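Local coordinates for protein D-glycerate 2-kinase (Thermotoga maritima, PDB 2B8N) that transfers phosphate from ATP to the 2-hydroxyl of D-glycerate in serine degradation, with magnesium as cofactor, at residues E151-L156 with T172-L177; K385-D390 with L404-A409; T43-N48 with Y69-K74; G213-D218 with S253-H258. All coordinates share one frame; numbering follows the deposited sequence.

Contact 1 (E151-L156 with T172-L177)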
loop_
_atom_site.group_PDB
_atom_site.type_symbol
_atom_site.label_atom_id
_atom_site.label_comp_id
_atom_site.label_asym_id
_atom_site.label_seq_id
_atom_site.Cartn_x
_atom_site.Cartn_y
_atom_site.Cartn_z
ATOM N N GLU A 151 10.781 -7.349 22.536
ATOM C CA GLU A 151 11.620 -8.429 22.018
ATOM C C GLU A 151 10.799 -9.669 21.835
ATOM O O GLU A 151 10.983 -10.383 20.853
ATOM C CB GLU A 151 12.788 -8.751 22.962
ATOM C CG GLU A 151 13.932 -7.764 22.903
ATOM C CD GLU A 151 13.465 -6.310 23.013
ATOM O OE1 GLU A 151 12.683 -6.006 23.950
ATOM O OE2 GLU A 151 13.870 -5.480 22.153
ATOM N N GLU A 152 9.933 -9.937 22.815
ATOM C CA GLU A 152 9.052 -11.109 22.798
ATOM C C GLU A 152 8.117 -11.021 21.596
ATOM O O GLU A 152 7.850 -12.025 20.902
ATOM C CB GLU A 152 8.218 -11.188 24.087
ATOM C CG GLU A 152 8.920 -11.820 25.256
ATOM C CD GLU A 152 8.150 -11.676 26.564
ATOM O OE1 GLU A 152 7.946 -10.520 26.986
ATOM O OE2 GLU A 152 7.779 -12.710 27.180
ATOM N N ILE A 153 7.606 -9.818 21.361
ATOM C CA ILE A 153 6.764 -9.579 20.200
ATOM C C ILE A 153 7.574 -9.803 18.903
ATOM O O ILE A 153 7.179 -10.631 18.085
ATOM C CB ILE A 153 6.039 -8.221 20.317
ATOM C CG1 ILE A 153 4.849 -8.382 21.261
ATOM C CG2 ILE A 153 5.549 -7.735 18.979
ATOM C CD1 ILE A 153 4.377 -7.084 21.853
ATOM N N GLN A 154 8.707 -9.119 18.740
ATOM C CA GLN A 154 9.606 -9.368 17.597
ATOM C C GLN A 154 9.787 -10.896 17.388
ATOM O O GLN A 154 9.514 -11.431 16.313
ATOM C CB GLN A 154 10.974 -8.668 17.813
ATOM C CG GLN A 154 10.970 -7.101 17.666
ATOM C CD GLN A 154 12.227 -6.372 18.270
ATOM O OE1 GLN A 154 12.092 -5.395 19.023
ATOM N NE2 GLN A 154 13.434 -6.855 17.934
ATOM N N LYS A 155 10.208 -11.597 18.443
ATOM C CA LYS A 155 10.541 -13.028 18.347
ATOM C C LYS A 155 9.341 -13.926 18.030
ATOM O O LYS A 155 9.479 -14.893 17.283
ATOM C CB LYS A 155 11.184 -13.546 19.643
ATOM C CG LYS A 155 12.625 -13.109 19.923
ATOM C CD LYS A 155 13.354 -14.235 20.671
ATOM C CE LYS A 155 14.720 -13.830 21.239
ATOM N NZ LYS A 155 15.349 -14.944 22.061
ATOM N N LEU A 156 8.189 -13.625 18.614
ATOM C CA LEU A 156 6.978 -14.428 18.406
ATOM C C LEU A 156 6.450 -14.377 16.978
ATOM O O LEU A 156 5.969 -15.392 16.467
ATOM C CB LEU A 156 5.829 -13.943 19.302
ATOM C CG LEU A 156 5.711 -14.560 20.679
ATOM C CD1 LEU A 156 4.635 -13.842 21.511
ATOM C CD2 LEU A 156 5.424 -16.065 20.563
ATOM N N THR A 172 -4.250 -12.287 14.804
ATOM C CA THR A 172 -4.970 -12.657 16.023
ATOM C C THR A 172 -4.049 -12.542 17.249
ATOM O O THR A 172 -4.400 -11.906 18.254
ATOM C CB THR A 172 -5.586 -14.064 15.886
ATOM O OG1 THR A 172 -6.695 -14.010 14.970
ATOM C CG2 THR A 172 -6.067 -14.602 17.220
ATOM N N VAL A 173 -2.854 -13.112 17.144
ATOM C CA VAL A 173 -1.907 -13.084 18.258
ATOM C C VAL A 173 -1.421 -11.677 18.547
ATOM O O VAL A 173 -1.414 -11.255 19.699
ATOM C CB VAL A 173 -0.689 -13.946 18.003
ATOM C CG1 VAL A 173 0.246 -13.865 19.175
ATOM C CG2 VAL A 173 -1.103 -15.403 17.778
ATOM N N ARG A 174 -1.026 -10.950 17.505
ATOM C CA ARG A 174 -0.501 -9.587 17.693
ATOM C C ARG A 174 -1.474 -8.644 18.372
ATOM O O ARG A 174 -1.049 -7.812 19.172
ATOM C CB ARG A 174 -0.003 -8.947 16.374
ATOM C CG ARG A 174 1.429 -9.333 15.988
ATOM C CD ARG A 174 2.459 -9.038 17.086
ATOM N NE ARG A 174 2.787 -7.618 17.208
ATOM C CZ ARG A 174 3.632 -6.962 16.411
ATOM N NH1 ARG A 174 4.234 -7.588 15.419
ATOM N NH2 ARG A 174 3.879 -5.670 16.593
ATOM N N LYS A 175 -2.762 -8.760 18.047
ATOM C CA LYS A 175 -3.785 -7.863 18.594
ATOM C C LYS A 175 -3.953 -8.093 20.106
ATOM O O LYS A 175 -4.291 -7.166 20.865
ATOM C CB LYS A 175 -5.132 -8.054 17.860
ATOM C CG LYS A 175 -5.128 -7.586 16.389
ATOM C CD LYS A 175 -6.469 -7.793 15.635
ATOM C CE LYS A 175 -6.783 -9.252 15.280
ATOM N NZ LYS A 175 -8.138 -9.367 14.598
ATOM N N HIS A 176 -3.695 -9.326 20.535
ATOM C CA HIS A 176 -3.862 -9.700 21.920
ATOM C C HIS A 176 -2.577 -9.464 22.759
ATOM O O HIS A 176 -2.530 -9.793 23.955
ATOM C CB HIS A 176 -4.368 -11.157 22.000
ATOM C CG HIS A 176 -5.820 -11.319 21.660
ATOM N ND1 HIS A 176 -6.273 -11.491 20.369
ATOM C CD2 HIS A 176 -6.923 -11.328 22.447
ATOM C CE1 HIS A 176 -7.591 -11.599 20.377
ATOM N NE2 HIS A 176 -8.010 -11.497 21.625
ATOM N N LEU A 177 -1.551 -8.874 22.145
ATOM C CA LEU A 177 -0.319 -8.498 22.853
ATOM C C LEU A 177 -0.081 -6.978 22.945
ATOM O O LEU A 177 0.978 -6.549 23.390
ATOM C CB LEU A 177 0.887 -9.156 22.150
ATOM C CG LEU A 177 0.973 -10.695 22.210
ATOM C CD1 LEU A 177 2.151 -11.200 21.424
ATOM C CD2 LEU A 177 1.073 -11.180 23.635
#
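Ile153 meets Arg174 and Leu177 with different branches. Its CG2 methyl lies over one face of the Arg174 guanidinium, 3.3 Å from both Arg174 NE and CZ. It sits close to the centre of that flat group. With chi1 at -79°, CG2 stands anti to the backbone N and faces the arginine. The other branch runs past Leu177 in the opposite sense. Ile153 CG1 is 3.9 Å from Leu177 CD1, and Ile153 CD1 reaches 3.8 Å from the backbone Leu177 O. Leu156, about one turn further on, adds its CD1 methyl, 3.6 Å from Leu177 CD1, and the two side chains cross near a right angle. The contact joins two successive helices, 150-162 and 167-175, which run roughly antiparallel as a helical hairpin. With only an alanine at Ile153, the guanidinium face would probably lose its cover and a gap would open beside Leu177. Bends at chi2 and chi3 of Arg174 bring its flat end under Ile153. Its NH2 then forms a salt bridge with Glu142. Leu177 also packs on Val240 and Ile244 of helix 238-244, while Leu156 reaches Leu229 of helix 222-231. At the end of helix 167-175, His176 ND1 donates back to Thr172 O at 2.9 Å with an N-H...O angle of 167°, close to the plane of the imidazole. His176 NE2 is hydrogen-bonded to Glu247.

Contact 2 (K385-D390 with L404-A409)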
loop_
_atom_site.group_PDB
_atom_site.type_symbol
_atom_site.label_atom_id
_atom_site.label_comp_id
_atom_site.label_asym_id
_atom_site.label_seq_id
_atom_site.Cartn_x
_atom_site.Cartn_y
_atom_site.Cartn_z
ATOM N N LYS A 385 16.733 -8.808 -29.060
ATOM C CA LYS A 385 17.285 -9.822 -29.968
ATOM C C LYS A 385 18.331 -9.225 -30.912
ATOM O O LYS A 385 19.407 -9.811 -31.090
ATOM C CB LYS A 385 16.176 -10.535 -30.747
ATOM C CG LYS A 385 15.249 -11.385 -29.851
ATOM C CD LYS A 385 14.012 -11.896 -30.594
ATOM C CE LYS A 385 13.131 -12.781 -29.689
ATOM N NZ LYS A 385 11.928 -13.414 -30.368
ATOM N N ALA A 386 18.047 -8.048 -31.476
ATOM C CA ALA A 386 19.000 -7.372 -32.370
ATOM C C ALA A 386 20.292 -6.989 -31.665
ATOM O O ALA A 386 21.306 -6.792 -32.319
ATOM C CB ALA A 386 18.379 -6.150 -32.995
HETATM N N MSE A 387 20.268 -6.871 -30.340
HETATM C CA MSE A 387 21.511 -6.678 -29.584
HETATM C C MSE A 387 22.209 -7.992 -29.175
HETATM O O MSE A 387 23.268 -7.977 -28.536
HETATM C CB MSE A 387 21.229 -5.846 -28.360
HETATM C CG MSE A 387 20.787 -4.446 -28.676
HETATM SE SE MSE A 387 20.097 -3.659 -27.035
HETATM C CE MSE A 387 21.666 -4.028 -25.798
ATOM N N GLY A 388 21.628 -9.121 -29.570
ATOM C CA GLY A 388 22.166 -10.429 -29.225
ATOM C C GLY A 388 21.669 -10.940 -27.882
ATOM O O GLY A 388 22.198 -11.919 -27.369
ATOM N N GLU A 389 20.659 -10.293 -27.303
ATOM C CA GLU A 389 20.160 -10.701 -25.995
ATOM C C GLU A 389 18.930 -11.584 -26.172
ATOM O O GLU A 389 18.222 -11.470 -27.162
ATOM C CB GLU A 389 19.816 -9.480 -25.138
ATOM C CG GLU A 389 20.955 -8.512 -24.873
ATOM C CD GLU A 389 21.960 -9.017 -23.847
ATOM O OE1 GLU A 389 21.929 -10.206 -23.470
ATOM O OE2 GLU A 389 22.792 -8.206 -23.400
ATOM N N ASP A 390 18.686 -12.468 -25.206
ATOM C CA ASP A 390 17.481 -13.316 -25.185
ATOM C C ASP A 390 16.527 -12.918 -24.037
ATOM O O ASP A 390 16.845 -13.119 -22.859
ATOM C CB ASP A 390 17.848 -14.795 -25.045
ATOM C CG ASP A 390 16.620 -15.682 -24.871
ATOM O OD1 ASP A 390 15.538 -15.314 -25.370
ATOM O OD2 ASP A 390 16.732 -16.739 -24.217
ATOM N N LEU A 404 14.991 -4.494 -19.479
ATOM C CA LEU A 404 14.273 -3.258 -19.789
ATOM C C LEU A 404 15.212 -2.048 -19.953
ATOM O O LEU A 404 14.988 -1.227 -20.838
ATOM C CB LEU A 404 13.191 -2.986 -18.733
ATOM C CG LEU A 404 12.104 -4.061 -18.511
ATOM C CD1 LEU A 404 11.336 -3.789 -17.231
ATOM C CD2 LEU A 404 11.120 -4.157 -19.693
ATOM N N LYS A 405 16.256 -1.934 -19.129
ATOM C CA LYS A 405 17.239 -0.842 -19.311
ATOM C C LYS A 405 17.898 -0.910 -20.697
ATOM O O LYS A 405 18.061 0.106 -21.362
ATOM C CB LYS A 405 18.332 -0.829 -18.225
ATOM N N LYS A 406 18.256 -2.118 -21.125
ATOM C CA LYS A 406 18.940 -2.332 -22.401
ATOM C C LYS A 406 18.075 -1.985 -23.598
ATOM O O LYS A 406 18.578 -1.759 -24.693
ATOM C CB LYS A 406 19.366 -3.800 -22.561
ATOM C CG LYS A 406 20.610 -4.186 -21.804
ATOM C CD LYS A 406 20.884 -5.677 -21.925
ATOM C CE LYS A 406 21.979 -6.115 -20.967
ATOM N NZ LYS A 406 23.242 -5.445 -21.309
ATOM N N SER A 407 16.774 -1.981 -23.409
ATOM C CA SER A 407 15.877 -1.729 -24.512
ATOM C C SER A 407 15.084 -0.430 -24.312
ATOM O O SER A 407 14.075 -0.201 -25.000
ATOM C CB SER A 407 14.938 -2.925 -24.658
ATOM O OG SER A 407 14.461 -3.331 -23.390
ATOM N N GLY A 408 15.535 0.408 -23.371
ATOM C CA GLY A 408 14.934 1.721 -23.128
ATOM C C GLY A 408 13.490 1.648 -22.711
ATOM O O GLY A 408 12.671 2.468 -23.139
ATOM N N ALA A 409 13.168 0.667 -21.872
ATOM C CA ALA A 409 11.781 0.345 -21.549
ATOM C C ALA A 409 11.497 0.388 -20.042
ATOM O O ALA A 409 10.457 -0.099 -19.591
ATOM C CB ALA A 409 11.441 -1.017 -22.124
#
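Two residues before Lys406, which meets Met387 and Glu389, Leu404 O is gripped by two backbone N-H groups. Ala409 N lies 2.8 Å from Leu404 O, and Ser407 N approaches from the opposite face of the carbonyl plane. Gly408, at positive phi, completes a Schellman motif that ends helix 400-406. Helix 380-386 ends in the same way at Gly388, so two helix C-termini of the MOFRL family region meet side by side at the surface. Met387, a selenomethionine here, places SE 3.4 Å from Lys406 O. Its chain bends at chi3 (52°), and CE comes to 4.0 Å from Lys406 CB. Glu389 crosses Lys406 at about a right angle. Glu389 OE2 is 3.3 Å from Lys406 CE and forms a long salt bridge with Lys406 NZ, at 3.5 Å. The last torsion of the lysine folds NZ to one side of an otherwise extended chain. The other carboxylate oxygen, Glu389 OE1, is hydrogen-bonded to Tyr394 OH, which helps hold the group in position. A leucine at Glu389 would probably leave the Lys406 ammonium without this counter-charge and the Tyr394 hydroxyl without its mate. Asp390 N-caps helix 391-396 by weak hydrogen bonds to Tyr392 N and Gln393 N.

Contact 3 (T43-N48 with Y69-K74)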
loop_
_atom_site.group_PDB
_atom_site.type_symbol
_atom_site.label_atom_id
_atom_site.label_comp_id
_atom_site.label_asym_id
_atom_site.label_seq_id
_atom_site.Cartn_x
_atom_site.Cartn_y
_atom_site.Cartn_z
ATOM N N THR A 43 -11.272 15.035 0.430
ATOM C CA THR A 43 -12.159 14.378 1.400
ATOM C C THR A 43 -12.456 15.192 2.678
ATOM O O THR A 43 -13.629 15.413 3.032
ATOM C CB THR A 43 -11.548 13.053 1.857
ATOM O OG1 THR A 43 -11.285 12.221 0.720
ATOM C CG2 THR A 43 -12.494 12.336 2.816
ATOM N N LEU A 44 -11.398 15.618 3.366
ATOM C CA LEU A 44 -11.506 16.199 4.717
ATOM C C LEU A 44 -12.490 17.378 4.833
ATOM O O LEU A 44 -13.245 17.454 5.800
ATOM C CB LEU A 44 -10.113 16.629 5.209
ATOM C CG LEU A 44 -9.990 17.250 6.592
ATOM C CD1 LEU A 44 -10.727 16.416 7.622
ATOM C CD2 LEU A 44 -8.523 17.382 6.964
ATOM N N PRO A 45 -12.488 18.312 3.862
ATOM C CA PRO A 45 -13.395 19.454 3.999
ATOM C C PRO A 45 -14.864 19.046 4.118
ATOM O O PRO A 45 -15.585 19.579 4.962
ATOM C CB PRO A 45 -13.145 20.232 2.706
ATOM C CG PRO A 45 -11.757 19.871 2.347
ATOM C CD PRO A 45 -11.702 18.416 2.621
ATOM N N LYS A 46 -15.280 18.085 3.299
ATOM C CA LYS A 46 -16.642 17.543 3.345
ATOM C C LYS A 46 -17.081 17.039 4.752
ATOM O O LYS A 46 -18.281 17.035 5.074
ATOM C CB LYS A 46 -16.792 16.419 2.312
ATOM C CG LYS A 46 -16.519 16.849 0.862
ATOM C CD LYS A 46 -16.829 15.681 -0.064
ATOM C CE LYS A 46 -16.104 15.764 -1.400
ATOM N NZ LYS A 46 -15.854 14.380 -1.907
ATOM N N LEU A 47 -16.127 16.642 5.592
ATOM C CA LEU A 47 -16.464 16.057 6.900
ATOM C C LEU A 47 -16.741 17.084 8.035
ATOM O O LEU A 47 -17.279 16.707 9.064
ATOM C CB LEU A 47 -15.390 15.026 7.299
ATOM C CG LEU A 47 -15.063 13.969 6.220
ATOM C CD1 LEU A 47 -13.997 13.017 6.686
ATOM C CD2 LEU A 47 -16.283 13.169 5.797
ATOM N N ASN A 48 -16.396 18.359 7.836
ATOM C CA ASN A 48 -16.665 19.431 8.804
ATOM C C ASN A 48 -16.218 19.117 10.253
ATOM O O ASN A 48 -17.024 19.114 11.201
ATOM C CB ASN A 48 -18.137 19.826 8.762
ATOM C CG ASN A 48 -18.526 20.488 7.457
ATOM O OD1 ASN A 48 -17.677 20.869 6.651
ATOM N ND2 ASN A 48 -19.819 20.635 7.245
ATOM N N TYR A 69 -3.626 20.182 8.135
ATOM C CA TYR A 69 -3.390 21.460 8.773
ATOM C C TYR A 69 -3.909 22.590 7.896
ATOM O O TYR A 69 -4.602 23.509 8.366
ATOM C CB TYR A 69 -1.898 21.640 9.024
ATOM C CG TYR A 69 -1.563 22.923 9.700
ATOM C CD1 TYR A 69 -2.130 23.250 10.922
ATOM C CD2 TYR A 69 -0.680 23.820 9.121
ATOM C CE1 TYR A 69 -1.819 24.442 11.551
ATOM C CE2 TYR A 69 -0.362 24.994 9.735
ATOM C CZ TYR A 69 -0.932 25.302 10.941
ATOM O OH TYR A 69 -0.600 26.477 11.545
ATOM N N GLU A 70 -3.582 22.498 6.609
ATOM C CA GLU A 70 -3.995 23.508 5.630
ATOM C C GLU A 70 -5.512 23.557 5.463
ATOM O O GLU A 70 -6.065 24.632 5.268
ATOM C CB GLU A 70 -3.311 23.279 4.278
ATOM C CG GLU A 70 -1.807 23.548 4.313
ATOM C CD GLU A 70 -1.088 23.201 3.023
ATOM O OE1 GLU A 70 -1.761 22.824 2.036
ATOM O OE2 GLU A 70 0.160 23.304 3.012
ATOM N N VAL A 71 -6.181 22.406 5.525
ATOM C CA VAL A 71 -7.641 22.398 5.550
ATOM C C VAL A 71 -8.217 23.004 6.866
ATOM O O VAL A 71 -9.122 23.822 6.809
ATOM C CB VAL A 71 -8.237 20.972 5.327
ATOM C CG1 VAL A 71 -9.759 20.985 5.566
ATOM C CG2 VAL A 71 -7.901 20.438 3.917
ATOM N N LEU A 72 -7.698 22.607 8.033
ATOM C CA LEU A 72 -8.357 22.913 9.308
ATOM C C LEU A 72 -7.765 24.067 10.106
ATOM O O LEU A 72 -8.503 24.763 10.774
ATOM C CB LEU A 72 -8.377 21.684 10.198
ATOM C CG LEU A 72 -9.265 20.542 9.696
ATOM C CD1 LEU A 72 -8.949 19.369 10.568
ATOM C CD2 LEU A 72 -10.750 20.865 9.710
ATOM N N GLY A 73 -6.447 24.237 10.083
ATOM C CA GLY A 73 -5.788 25.282 10.874
ATOM C C GLY A 73 -5.938 25.107 12.379
ATOM O O GLY A 73 -5.791 24.009 12.893
ATOM N N LYS A 74 -6.260 26.191 13.079
ATOM C CA LYS A 74 -6.309 26.190 14.559
ATOM C C LYS A 74 -7.460 25.369 15.194
ATOM O O LYS A 74 -7.537 25.262 16.425
ATOM C CB LYS A 74 -6.273 27.623 15.104
ATOM C CG LYS A 74 -4.911 28.303 14.857
ATOM C CD LYS A 74 -3.822 27.808 15.838
ATOM C CE LYS A 74 -2.464 27.530 15.157
ATOM N NZ LYS A 74 -2.481 26.218 14.445
#
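Val71 and Leu72, on the last turn of helix 61-72, pack against Leu44 and Pro45 of the short, weakly bonded helix at about 44-47. Just before them, Tyr69 turns away and sets its ring against Phe95. Glu70 follows, with salt bridges to Lys41 and Lys66. Val71 makes the central contact. Its CG1 is 3.9 Å from Leu44 CG and also 3.9 Å from Pro45 CG, so one methyl touches both residues. With CG1 anti to the backbone N (chi1 172°), that branch faces the short helix. The pyrrolidine ring of Pro45 crosses Val71 at about a right angle. Leu44 CD2 also comes to 4.0 Å from Val71 CB. Leu72 reaches in by its tip, with Leu72 CD1 4.1 Å from Leu44 CD2. The helix then ends at Gly73, which takes positive phi while its N is bonded to Tyr69 O. Lys74 bends back so that NZ makes a weak hydrogen bond to Tyr69 OH in the plane of the ring, and a salt bridge to Asp93. Helix 61-72 joins the neighbouring parallel strands 52-57 and 76-84. The contact thus packs the helix of a beta-alpha-beta crossover against the short helix that precedes its first strand.

Contact 4 (G213-D218 with S253-H258)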
loop_
_atom_site.group_PDB
_atom_site.type_symbol
_atom_site.label_atom_id
_atom_site.label_comp_id
_atom_site.label_asym_id
_atom_site.label_seq_id
_atom_site.Cartn_x
_atom_site.Cartn_y
_atom_site.Cartn_z
ATOM N N GLY A 213 -5.640 -3.053 12.568
ATOM C CA GLY A 213 -6.962 -2.555 12.960
ATOM C C GLY A 213 -7.027 -1.880 14.320
ATOM O O GLY A 213 -7.779 -2.311 15.208
ATOM N N PRO A 214 -6.250 -0.802 14.488
ATOM C CA PRO A 214 -6.213 -0.047 15.730
ATOM C C PRO A 214 -7.529 0.721 16.039
ATOM O O PRO A 214 -7.843 0.967 17.204
ATOM C CB PRO A 214 -5.021 0.875 15.525
ATOM C CG PRO A 214 -4.930 1.044 14.090
ATOM C CD PRO A 214 -5.357 -0.222 13.476
ATOM N N ALA A 215 -8.290 1.078 15.012
ATOM C CA ALA A 215 -9.659 1.544 15.198
ATOM C C ALA A 215 -10.592 0.607 14.449
ATOM O O ALA A 215 -11.385 1.058 13.615
ATOM C CB ALA A 215 -9.800 2.944 14.682
ATOM N N TRP A 216 -10.462 -0.700 14.694
ATOM C CA TRP A 216 -11.360 -1.688 14.084
ATOM C C TRP A 216 -11.611 -2.790 15.078
ATOM O O TRP A 216 -10.662 -3.259 15.704
ATOM C CB TRP A 216 -10.752 -2.295 12.828
ATOM C CG TRP A 216 -11.772 -3.070 12.035
ATOM C CD1 TRP A 216 -11.935 -4.432 11.990
ATOM C CD2 TRP A 216 -12.767 -2.524 11.181
ATOM N NE1 TRP A 216 -12.976 -4.764 11.148
ATOM C CE2 TRP A 216 -13.507 -3.609 10.647
ATOM C CE3 TRP A 216 -13.111 -1.222 10.819
ATOM C CZ2 TRP A 216 -14.566 -3.427 9.778
ATOM C CZ3 TRP A 216 -14.148 -1.037 9.970
ATOM C CH2 TRP A 216 -14.878 -2.134 9.452
ATOM N N PRO A 217 -12.873 -3.241 15.215
ATOM C CA PRO A 217 -13.100 -4.267 16.224
ATOM C C PRO A 217 -12.371 -5.582 15.902
ATOM O O PRO A 217 -12.152 -5.917 14.723
ATOM C CB PRO A 217 -14.636 -4.454 16.207
ATOM C CG PRO A 217 -15.028 -4.093 14.869
ATOM C CD PRO A 217 -14.117 -2.942 14.488
ATOM N N ASP A 218 -11.994 -6.298 16.959
ATOM C CA ASP A 218 -11.256 -7.555 16.843
ATOM C C ASP A 218 -12.195 -8.705 17.125
ATOM O O ASP A 218 -12.568 -8.933 18.286
ATOM C CB ASP A 218 -10.076 -7.569 17.829
ATOM C CG ASP A 218 -9.309 -8.884 17.832
ATOM O OD1 ASP A 218 -9.490 -9.720 16.923
ATOM O OD2 ASP A 218 -8.497 -9.082 18.761
ATOM N N SER A 253 -18.192 1.801 18.965
ATOM C CA SER A 253 -19.280 2.721 18.630
ATOM C C SER A 253 -18.795 4.110 18.209
ATOM O O SER A 253 -19.589 4.900 17.725
ATOM C CB SER A 253 -20.202 2.861 19.838
ATOM O OG SER A 253 -19.461 3.108 21.022
ATOM N N ASN A 254 -17.507 4.404 18.389
ATOM C CA ASN A 254 -16.983 5.759 18.186
ATOM C C ASN A 254 -16.049 5.905 16.974
ATOM O O ASN A 254 -15.060 6.635 17.038
ATOM C CB ASN A 254 -16.246 6.221 19.452
ATOM C CG ASN A 254 -14.960 5.457 19.679
ATOM O OD1 ASN A 254 -14.851 4.292 19.286
ATOM N ND2 ASN A 254 -13.979 6.105 20.301
ATOM N N VAL A 255 -16.354 5.238 15.865
ATOM C CA VAL A 255 -15.448 5.267 14.703
ATOM C C VAL A 255 -16.132 5.535 13.366
ATOM O O VAL A 255 -17.175 4.987 13.072
ATOM C CB VAL A 255 -14.710 3.931 14.561
ATOM C CG1 VAL A 255 -13.880 3.914 13.292
ATOM C CG2 VAL A 255 -13.822 3.668 15.781
ATOM N N GLU A 256 -15.510 6.366 12.549
ATOM C CA GLU A 256 -15.920 6.558 11.167
ATOM C C GLU A 256 -14.655 6.403 10.343
ATOM O O GLU A 256 -13.674 7.103 10.594
ATOM C CB GLU A 256 -16.507 7.952 10.942
ATOM N N ILE A 257 -14.668 5.496 9.367
ATOM C CA ILE A 257 -13.511 5.304 8.489
ATOM C C ILE A 257 -13.816 5.645 7.035
ATOM O O ILE A 257 -14.850 5.236 6.497
ATOM C CB ILE A 257 -12.965 3.868 8.561
ATOM C CG1 ILE A 257 -12.507 3.548 9.991
ATOM C CG2 ILE A 257 -11.775 3.696 7.594
ATOM C CD1 ILE A 257 -12.118 2.116 10.225
ATOM N N HIS A 258 -12.902 6.405 6.419
ATOM C CA HIS A 258 -12.957 6.758 5.000
ATOM C C HIS A 258 -11.648 6.364 4.311
ATOM O O HIS A 258 -10.573 6.720 4.760
ATOM C CB HIS A 258 -13.184 8.250 4.849
ATOM C CG HIS A 258 -14.279 8.774 5.715
ATOM N ND1 HIS A 258 -15.582 8.888 5.280
ATOM C CD2 HIS A 258 -14.273 9.183 7.005
ATOM C CE1 HIS A 258 -16.329 9.361 6.259
ATOM N NE2 HIS A 258 -15.561 9.545 7.320
#
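Trp216 and Ile257 meet at the benzene edge of the indole. From Trp216 CB the side chain leaves the loop with CG anti to the backbone N (chi1 -167°). This carries the indole beside the strand, where the two side chains cross at about a right angle. Over one face of the ring system lies Pro217 CD, 3.4 Å above the plane and offset toward the rim. Beyond the ring junction, CE3 and CZ3 touch the strand. Trp216 CE3 is 3.5 Å from Ile257 CD1, and Trp216 CZ3 is 3.8 Å from the same methyl. The methyl comes in at the edge, near the ring plane, and not over a face. Elsewhere the indole rests on Leu207 and Asp208. Ile257 CD1 reaches this edge because its CG1 branch is extended, with chi2 at 173°. The same methyl is 3.6 Å from Ala215 O. Val255, two residues earlier on the same side of the strand, brings CG1 to 3.8 Å from that carbonyl oxygen. Two strand side chains therefore pack against the backbone of Ala215. Ala215 CB adds a looser touch, 4.2 Å from Val255 CG2. Ala186 of helix 184-189 is shared by both sides, since Ala215 and Val255 each pack on it. Ile257 also packs on Val198 of the next strand, 193-199. Strand 255-261 is an outermost strand of the parallel sheet in this chain. The contact lays the loop leading to helix 222-231 on this border strand, in a sheet with the 3-2-1-4-5-6 strand order of a Rossmann-like fold.

In the fold
Contact 1 is buried, contacts 3 and 4 are partly buried, and contact 2 lies at the surface. Contacts 1 and 3 both join helices by apolar side chains, but contact 1 also uses a guanidinium face. Contact 4 sets a loop on a sheet strand. Contact 2 carries the one salt bridge that spans its own pair of segments. Contacts 1 and 4 touch through the salt bridge between Lys175 and Asp218. Contacts 3 and 4 touch where Leu47 packs on His258, on the strand of contact 4. These three belong to the part built on the parallel sheet. Contact 2 is beside the mixed sheet, its centre about 47 to 50 Å from theirs.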